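Ribose ABC transporter, substrate binding protein (Conexibacter woesei, PDB 4KQ9) probably binds ribose or a related sugar outside the cell membrane and delivers it to an ABC transporter for uptake. Local coordinates at residues V167-I172 / L178-N183; G116-T121 / T274-I279. The protein carries 1 engineered substitution. All coordinates share one frame; numbering follows the deposited sequence. Where two conformers were deposited one is given.

Contact 1. Residues V167-I172 / L178-N183; sequences VYTKAI and LTATQN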
ATOM      1  N   VAL A 167      19.206  -3.917  -5.018  1.00 16.91           N
ATOM      2  CA  VAL A 167      19.341  -2.609  -5.590  1.00 18.14           C
ATOM      3  C   VAL A 167      18.118  -1.689  -5.384  1.00 21.22           C
ATOM      4  O   VAL A 167      17.005  -2.158  -5.134  1.00 18.68           O
ATOM      5  CB  VAL A 167      19.612  -2.641  -7.088  1.00 19.76           C
ATOM      6  CG1 VAL A 167      20.872  -3.470  -7.417  1.00 19.46           C
ATOM      7  CG2 VAL A 167      18.406  -3.129  -7.859  1.00 18.63           C
ATOM      8  N   TYR A 168      18.381  -0.380  -5.377  1.00 22.87           N
ATOM      9  CA  TYR A 168      17.343   0.656  -5.129  1.00 21.43           C
ATOM     10  C   TYR A 168      17.247   1.322  -6.447  1.00 20.72           C
ATOM     11  O   TYR A 168      18.183   1.253  -7.198  1.00 21.67           O
ATOM     12  CB  TYR A 168      17.733   1.589  -4.007  1.00 20.23           C
ATOM     13  CG  TYR A 168      17.573   0.984  -2.686  1.00 21.51           C
ATOM     14  CD1 TYR A 168      18.588   0.202  -2.112  1.00 21.52           C
ATOM     15  CD2 TYR A 168      16.418   1.169  -1.981  1.00 20.75           C
ATOM     16  CE1 TYR A 168      18.411  -0.378  -0.870  1.00 23.23           C
ATOM     17  CE2 TYR A 168      16.254   0.637  -0.740  1.00 21.23           C
ATOM     18  CZ  TYR A 168      17.259  -0.123  -0.178  1.00 21.52           C
ATOM     19  OH  TYR A 168      17.059  -0.682   1.032  1.00 20.72           O
ATOM     20  N   THR A 169      16.084   1.849  -6.815  1.00 21.68           N
ATOM     21  CA  THR A 169      15.838   2.425  -8.127  1.00 19.40           C
ATOM     22  C   THR A 169      15.292   3.866  -7.893  1.00 21.17           C
ATOM     23  O   THR A 169      15.029   4.233  -6.745  1.00 21.05           O
ATOM     24  CB  THR A 169      14.757   1.643  -8.961  1.00 23.69           C
ATOM     25  OG1 THR A 169      13.596   1.385  -8.157  1.00 21.64           O
ATOM     26  CG2 THR A 169      15.251   0.288  -9.480  1.00 22.92           C
ATOM     27  N   LYS A 170      15.037   4.615  -8.957  1.00 20.18           N
ATOM     28  CA  LYS A 170      14.644   6.030  -8.812  1.00 26.15           C
ATOM     29  C   LYS A 170      13.244   6.090  -8.250  1.00 26.62           C
ATOM     30  O   LYS A 170      12.938   6.872  -7.347  1.00 27.67           O
ATOM     31  CB  LYS A 170      14.667   6.763 -10.183  1.00 24.22           C
ATOM     32  N   ALA A 171      12.394   5.233  -8.812  1.00 26.66           N
ATOM     33  CA  ALA A 171      11.028   5.093  -8.371  1.00 26.29           C
ATOM     34  C   ALA A 171      10.482   3.745  -8.832  1.00 23.34           C
ATOM     35  O   ALA A 171      11.072   3.041  -9.673  1.00 21.12           O
ATOM     36  CB  ALA A 171      10.178   6.247  -8.946  1.00 27.44           C
ATOM     37  N   ILE A 172       9.281   3.444  -8.373  1.00 21.92           N
ATOM     38  CA  ILE A 172       8.648   2.215  -8.849  1.00 20.18           C
ATOM     39  C   ILE A 172       7.923   2.472 -10.166  1.00 19.73           C
ATOM     40  O   ILE A 172       6.748   2.811 -10.122  1.00 22.12           O
ATOM     41  CB  ILE A 172       7.704   1.604  -7.765  1.00 18.38           C
ATOM     42  CG1 ILE A 172       8.488   1.401  -6.482  1.00 17.99           C
ATOM     43  CG2 ILE A 172       7.050   0.322  -8.355  1.00 17.44           C
ATOM     44  CD1 ILE A 172       7.688   1.017  -5.266  1.00 19.43           C
ATOM     45  N   LEU A 178      12.649  -2.517 -15.638  1.00 15.64           N
ATOM     46  CA  LEU A 178      13.200  -3.114 -16.775  1.00 17.98           C
ATOM     47  C   LEU A 178      14.741  -2.911 -16.799  1.00 16.79           C
ATOM     48  O   LEU A 178      15.471  -3.859 -16.976  1.00 16.65           O
ATOM     49  CB  LEU A 178      12.538  -2.495 -17.998  1.00 22.22           C
ATOM     50  CG  LEU A 178      13.104  -2.763 -19.361  1.00 27.64           C
ATOM     51  CD1 LEU A 178      12.848  -4.184 -19.818  1.00 29.83           C
ATOM     52  CD2 LEU A 178      12.424  -1.788 -20.327  1.00 35.16           C
ATOM     53  N   THR A 179      15.197  -1.719 -16.535  1.00 18.24           N
ATOM     54  CA  THR A 179      16.657  -1.453 -16.499  1.00 20.03           C
ATOM     55  C   THR A 179      17.398  -2.167 -15.431  1.00 17.64           C
ATOM     56  O   THR A 179      18.406  -2.812 -15.669  1.00 17.33           O
ATOM     57  CB  THR A 179      16.874   0.051 -16.369  1.00 20.16           C
ATOM     58  OG1 THR A 179      16.491   0.565 -17.637  1.00 19.84           O
ATOM     59  CG2 THR A 179      18.377   0.400 -16.131  1.00 23.73           C
ATOM     60  N   ALA A 180      16.830  -2.145 -14.253  1.00 16.32           N
ATOM     61  CA  ALA A 180      17.460  -2.821 -13.167  1.00 16.39           C
ATOM     62  C   ALA A 180      17.530  -4.327 -13.384  1.00 13.83           C
ATOM     63  O   ALA A 180      18.558  -4.998 -13.073  1.00 14.12           O
ATOM     64  CB  ALA A 180      16.697  -2.452 -11.906  1.00 17.44           C
ATOM     65  N   THR A 181      16.441  -4.895 -13.902  1.00 12.95           N
ATOM     66  CA  THR A 181      16.388  -6.339 -14.157  1.00 12.51           C
ATOM     67  C   THR A 181      17.331  -6.751 -15.273  1.00 13.78           C
ATOM     68  O   THR A 181      18.015  -7.783 -15.157  1.00 12.35           O
ATOM     69  CB  THR A 181      14.949  -6.812 -14.432  1.00 12.71           C
ATOM     70  OG1 THR A 181      14.085  -6.401 -13.348  1.00 12.55           O
ATOM     71  CG2 THR A 181      14.842  -8.318 -14.719  1.00 12.90           C
ATOM     72  N   GLN A 182      17.389  -5.963 -16.353  1.00 15.99           N
ATOM     73  CA  GLN A 182      18.299  -6.362 -17.409  1.00 19.55           C
ATOM     74  C   GLN A 182      19.757  -6.355 -16.924  1.00 15.88           C
ATOM     75  O   GLN A 182      20.454  -7.288 -17.193  1.00 15.39           O
ATOM     76  CB  GLN A 182      18.075  -5.606 -18.725  1.00 24.97           C
ATOM     77  CG  GLN A 182      17.968  -4.127 -18.656  1.00 32.81           C
ATOM     78  CD  GLN A 182      17.872  -3.461 -20.053  1.00 37.71           C
ATOM     79  OE1 GLN A 182      17.154  -3.898 -20.980  1.00 36.81           O
ATOM     80  NE2 GLN A 182      18.625  -2.415 -20.201  1.00 40.21           N
ATOM     81  N   ASN A 183      20.133  -5.416 -16.062  1.00 15.72           N
ATOM     82  CA  ASN A 183      21.505  -5.381 -15.492  1.00 16.20           C
ATOM     83  C   ASN A 183      21.744  -6.515 -14.559  1.00 16.06           C
ATOM     84  O   ASN A 183      22.814  -7.142 -14.631  1.00 15.03           O
ATOM     85  CB  ASN A 183      21.773  -4.076 -14.812  1.00 18.65           C
ATOM     86  CG  ASN A 183      21.829  -2.917 -15.807  1.00 22.94           C
ATOM     87  OD1 ASN A 183      21.935  -3.138 -17.007  1.00 23.61           O
ATOM     88  ND2 ASN A 183      21.747  -1.714 -15.319  1.00 23.64           N
TER
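Thr169 and Ala180 meet methyl to methyl: CG2 of Thr169 comes end-on against CB of Ala180, 3.9 Å away, and the CA-CB bond of the alanine is aimed at it almost head-on, at an angle of about 150°. This is the first half of a beta-alpha-beta crossover. Strand 162-167, at the border of a four-stranded parallel sheet, runs out into the loop 168-173, and helix 174-187 then carries the chain back past strand 132-136 to reach strand 193-196. Val167, the last residue of the first strand, approaches the same alanine from another direction. Its CG2 lies 4.4 Å from Ala180 CB, a looser touch, and seen from that CB the two methyls stand about 72° apart. Ala180 therefore sets its single carbon before a shallow apolar notch formed by one branch of Val167 and one of Thr169. No hydrogen bond joins the two segments, and the apolar touch is small, about 78 Å² over both sides. What gives Thr169 its orientation is the split between its two branches. CG2 lies anti to the carbonyl carbon, beside the backbone N, and turns to the helix; OG1, with chi1 at 48°, is left to face the neighbouring strand end, where it donates to the backbone O of Asn137. That bond fixes the rotation of the side chain and with it the place of the methyl. Val136, on the adjacent strand, touches both Thr169 and Ala180, so the sheet itself closes in on the pair. Beyond the notch the loop is tied to the start of the helix by Lys170 N, which hydrogen-bonds to OE1 of Glu176.

Contact 2. Residues G116-T121 / T274-I279; sequences GRLKAT and TPVIEI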
ATOM      1  N   GLY A 116       6.214  -7.675   2.960  1.00 13.98           N
ATOM      2  CA  GLY A 116       7.599  -8.217   2.728  1.00 14.96           C
ATOM      3  C   GLY A 116       7.809  -9.656   3.131  1.00 18.68           C
ATOM      4  O   GLY A 116       8.394 -10.436   2.381  1.00 16.83           O
ATOM      5  N   ARG A 117       7.287 -10.053   4.295  1.00 18.61           N
ATOM      6  CA  ARG A 117       7.389 -11.445   4.755  0.50 21.01           C
ATOM      7  C   ARG A 117       6.544 -12.381   3.925  1.00 20.53           C
ATOM      8  O   ARG A 117       6.935 -13.533   3.671  1.00 17.48           O
ATOM      9  CB  ARG A 117       6.951 -11.575   6.229  0.50 23.33           C
ATOM     10  CG  ARG A 117       7.965 -11.037   7.220  0.50 26.83           C
ATOM     11  CD  ARG A 117       7.637 -11.368   8.687  0.50 28.95           C
ATOM     12  NE  ARG A 117       7.093 -10.199   9.352  0.50 31.95           N
ATOM     13  CZ  ARG A 117       5.791  -9.950   9.469  0.50 30.86           C
ATOM     14  NH1 ARG A 117       5.411  -8.856  10.057  0.50 29.38           N
ATOM     15  NH2 ARG A 117       4.882 -10.807   9.015  0.50 30.81           N
ATOM     16  N   LEU A 118       5.369 -11.933   3.519  1.00 17.72           N
ATOM     17  CA  LEU A 118       4.543 -12.788   2.676  1.00 19.50           C
ATOM     18  C   LEU A 118       5.223 -13.102   1.318  1.00 16.88           C
ATOM     19  O   LEU A 118       5.206 -14.282   0.806  1.00 16.39           O
ATOM     20  CB  LEU A 118       3.184 -12.156   2.383  1.00 21.24           C
ATOM     21  CG  LEU A 118       2.242 -11.923   3.588  1.00 26.18           C
ATOM     22  CD1 LEU A 118       1.060 -11.111   3.081  1.00 26.81           C
ATOM     23  CD2 LEU A 118       1.801 -13.255   4.206  1.00 30.89           C
ATOM     24  N   LYS A 119       5.806 -12.054   0.739  1.00 14.66           N
ATOM     25  CA  LYS A 119       6.488 -12.177  -0.545  1.00 13.81           C
ATOM     26  C   LYS A 119       7.747 -13.075  -0.478  1.00 13.36           C
ATOM     27  O   LYS A 119       7.935 -13.948  -1.336  1.00 14.84           O
ATOM     28  CB  LYS A 119       6.820 -10.772  -1.090  1.00 13.05           C
ATOM     29  CG  LYS A 119       5.552 -10.066  -1.608  1.00 13.95           C
ATOM     30  CD  LYS A 119       5.788  -8.535  -1.583  1.00 15.71           C
ATOM     31  CE  LYS A 119       6.274  -7.983  -2.885  1.00 16.44           C
ATOM     32  NZ  LYS A 119       6.582  -6.509  -2.989  1.00 15.84           N
ATOM     33  N   ALA A 120       8.547 -12.822   0.514  1.00 14.05           N
ATOM     34  CA  ALA A 120       9.769 -13.573   0.753  1.00 17.32           C
ATOM     35  C   ALA A 120       9.492 -15.030   1.085  1.00 20.02           C
ATOM     36  O   ALA A 120      10.183 -15.928   0.534  1.00 20.36           O
ATOM     37  CB  ALA A 120      10.614 -12.902   1.772  1.00 17.44           C
ATOM     38  N   THR A 121       8.418 -15.301   1.871  1.00 18.33           N
ATOM     39  CA  THR A 121       8.024 -16.646   2.195  1.00 19.23           C
ATOM     40  C   THR A 121       7.485 -17.429   1.009  1.00 18.74           C
ATOM     41  O   THR A 121       7.776 -18.653   0.859  1.00 19.80           O
ATOM     42  CB  THR A 121       6.994 -16.639   3.356  1.00 19.72           C
ATOM     43  OG1 THR A 121       7.556 -15.916   4.412  1.00 17.47           O
ATOM     44  CG2 THR A 121       6.654 -18.018   3.817  1.00 25.42           C
ATOM     45  N   THR A 274      -4.583  -3.020   8.328  1.00 14.55           N
ATOM     46  CA  THR A 274      -5.652  -3.392   7.465  1.00 13.73           C
ATOM     47  C   THR A 274      -5.276  -4.653   6.702  1.00 12.37           C
ATOM     48  O   THR A 274      -4.131  -4.891   6.527  1.00 11.67           O
ATOM     49  CB  THR A 274      -5.985  -2.203   6.515  1.00 15.45           C
ATOM     50  OG1 THR A 274      -4.796  -1.650   5.937  1.00 13.75           O
ATOM     51  CG2 THR A 274      -6.640  -1.071   7.330  1.00 14.95           C
ATOM     52  N   PRO A 275      -6.253  -5.434   6.275  1.00 11.94           N
ATOM     53  CA  PRO A 275      -6.017  -6.683   5.592  1.00 12.69           C
ATOM     54  C   PRO A 275      -5.261  -6.510   4.275  1.00 11.23           C
ATOM     55  O   PRO A 275      -5.348  -5.501   3.616  1.00 10.79           O
ATOM     56  CB  PRO A 275      -7.407  -7.254   5.338  1.00 13.54           C
ATOM     57  CG  PRO A 275      -8.372  -6.370   5.915  1.00 13.07           C
ATOM     58  CD  PRO A 275      -7.670  -5.130   6.385  1.00 12.11           C
ATOM     59  N   VAL A 276      -4.409  -7.476   3.994  1.00 11.62           N
ATOM     60  CA  VAL A 276      -3.785  -7.625   2.676  1.00 11.66           C
ATOM     61  C   VAL A 276      -4.102  -9.042   2.182  1.00 12.13           C
ATOM     62  O   VAL A 276      -4.337  -9.931   3.024  1.00 11.99           O
ATOM     63  CB  VAL A 276      -2.267  -7.405   2.726  1.00 12.32           C
ATOM     64  CG1 VAL A 276      -1.910  -6.056   3.274  1.00 12.77           C
ATOM     65  CG2 VAL A 276      -1.500  -8.509   3.465  1.00 14.61           C
ATOM     66  N   ILE A 277      -4.156  -9.216   0.864  1.00 11.69           N
ATOM     67  CA  ILE A 277      -4.499 -10.465   0.222  1.00 12.59           C
ATOM     68  C   ILE A 277      -3.462 -10.790  -0.856  1.00 13.98           C
ATOM     69  O   ILE A 277      -3.229  -9.961  -1.723  1.00 12.48           O
ATOM     70  CB  ILE A 277      -5.884 -10.454  -0.420  1.00 12.90           C
ATOM     71  CG1 ILE A 277      -6.950 -10.311   0.654  1.00 13.91           C
ATOM     72  CG2 ILE A 277      -6.132 -11.783  -1.084  1.00 13.96           C
ATOM     73  CD1 ILE A 277      -8.376 -10.305   0.202  1.00 14.16           C
ATOM     74  N   GLU A 278      -2.837 -11.944  -0.750  1.00 15.93           N
ATOM     75  CA  GLU A 278      -1.900 -12.497  -1.754  1.00 20.41           C
ATOM     76  C   GLU A 278      -2.638 -13.203  -2.880  1.00 20.40           C
ATOM     77  O   GLU A 278      -3.598 -13.997  -2.635  1.00 18.31           O
ATOM     78  CB  GLU A 278      -1.049 -13.608  -1.128  1.00 27.52           C
ATOM     79  CG  GLU A 278      -0.270 -13.205   0.073  1.00 35.89           C
ATOM     80  CD  GLU A 278       0.378 -14.405   0.793  1.00 45.20           C
ATOM     81  OE1 GLU A 278       1.187 -15.153   0.186  1.00 51.59           O
ATOM     82  OE2 GLU A 278       0.080 -14.595   1.996  1.00 52.76           O
ATOM     83  N   ILE A 279      -2.143 -13.006  -4.103  1.00 17.54           N
ATOM     84  CA  ILE A 279      -2.764 -13.513  -5.292  1.00 19.20           C
ATOM     85  C   ILE A 279      -1.654 -14.208  -6.053  1.00 18.29           C
ATOM     86  O   ILE A 279      -0.700 -13.529  -6.403  1.00 12.76           O
ATOM     87  CB  ILE A 279      -3.268 -12.333  -6.127  1.00 24.25           C
ATOM     88  CG1 ILE A 279      -4.139 -11.423  -5.280  1.00 29.91           C
ATOM     89  CG2 ILE A 279      -4.024 -12.820  -7.345  1.00 26.58           C
ATOM     90  CD1 ILE A 279      -4.875 -10.438  -6.109  1.00 33.95           C
TER
HETATM   91  O   HOH W   1       3.393 -16.175   1.430  1.00 23.86           O
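Leu118 on helix 112-126 leans across the side chains of Glu278 and Val276, and every carbon of it from CB outward has a neighbour there. CB is 3.9 Å from Glu278 CD, so the leucine starts out alongside the carboxylate carbon. One bond further, CG lies 3.8 Å from Glu278 OE2. This branch point sits anti to the carbonyl carbon of Leu118, beside the backbone N (chi1 -64°), which turns both methyls toward segment 274-279. CD1 reaches furthest toward the loop: it touches CG2 of Val276 at 3.7 Å and also lies 3.9 Å from Glu278 CG. Glycerol, probably from the crystallisation liquor, is bound near that valine, which also packs on Ser110 and Val243. The contact belongs to the hinge side of a type I periplasmic binding protein: helix 112-126 follows one of the passages between the two lobes, and strand 277-280, after another, pairs antiparallel with strand 241-244. CD2, the other methyl, is pressed against OE2 of Glu278 at 3.1 Å, a tight carbon-oxygen approach and not a hydrogen bond. With a serine in its place, both methyls are gone, and Val276 CG2 would probably lose the cover that CD1 gives it, and OE2 of Glu278 its flanking methyl. The second carboxylate oxygen is linked to the helix through water. One molecule donates to Leu118 O at 2.7 Å and to Glu278 OE1, also at 2.7 Å, bridging the backbone of the residue whose side chain the same carboxylate flanks.

In the fold
Neither contact is deep core: both are surface contacts made by partly exposed residues, and they share no helix or strand. Contact 1 is local, joining a strand end to the helix that follows it, whereas contact 2 brings together segments 153 residues apart in sequence; contact 1 lies within the stretch of chain that contact 2 closes. Their centres lie 22 Å apart, contact 1 farther out, about 20 Å from the centre of the chain, and contact 2 closer in, about 11 Å, beside the passages between lobes. The chemistry follows: contact 1 is purely methyl packing within one lobe, while contact 2 adds a carboxylate and a bridging water to its aliphatic touch.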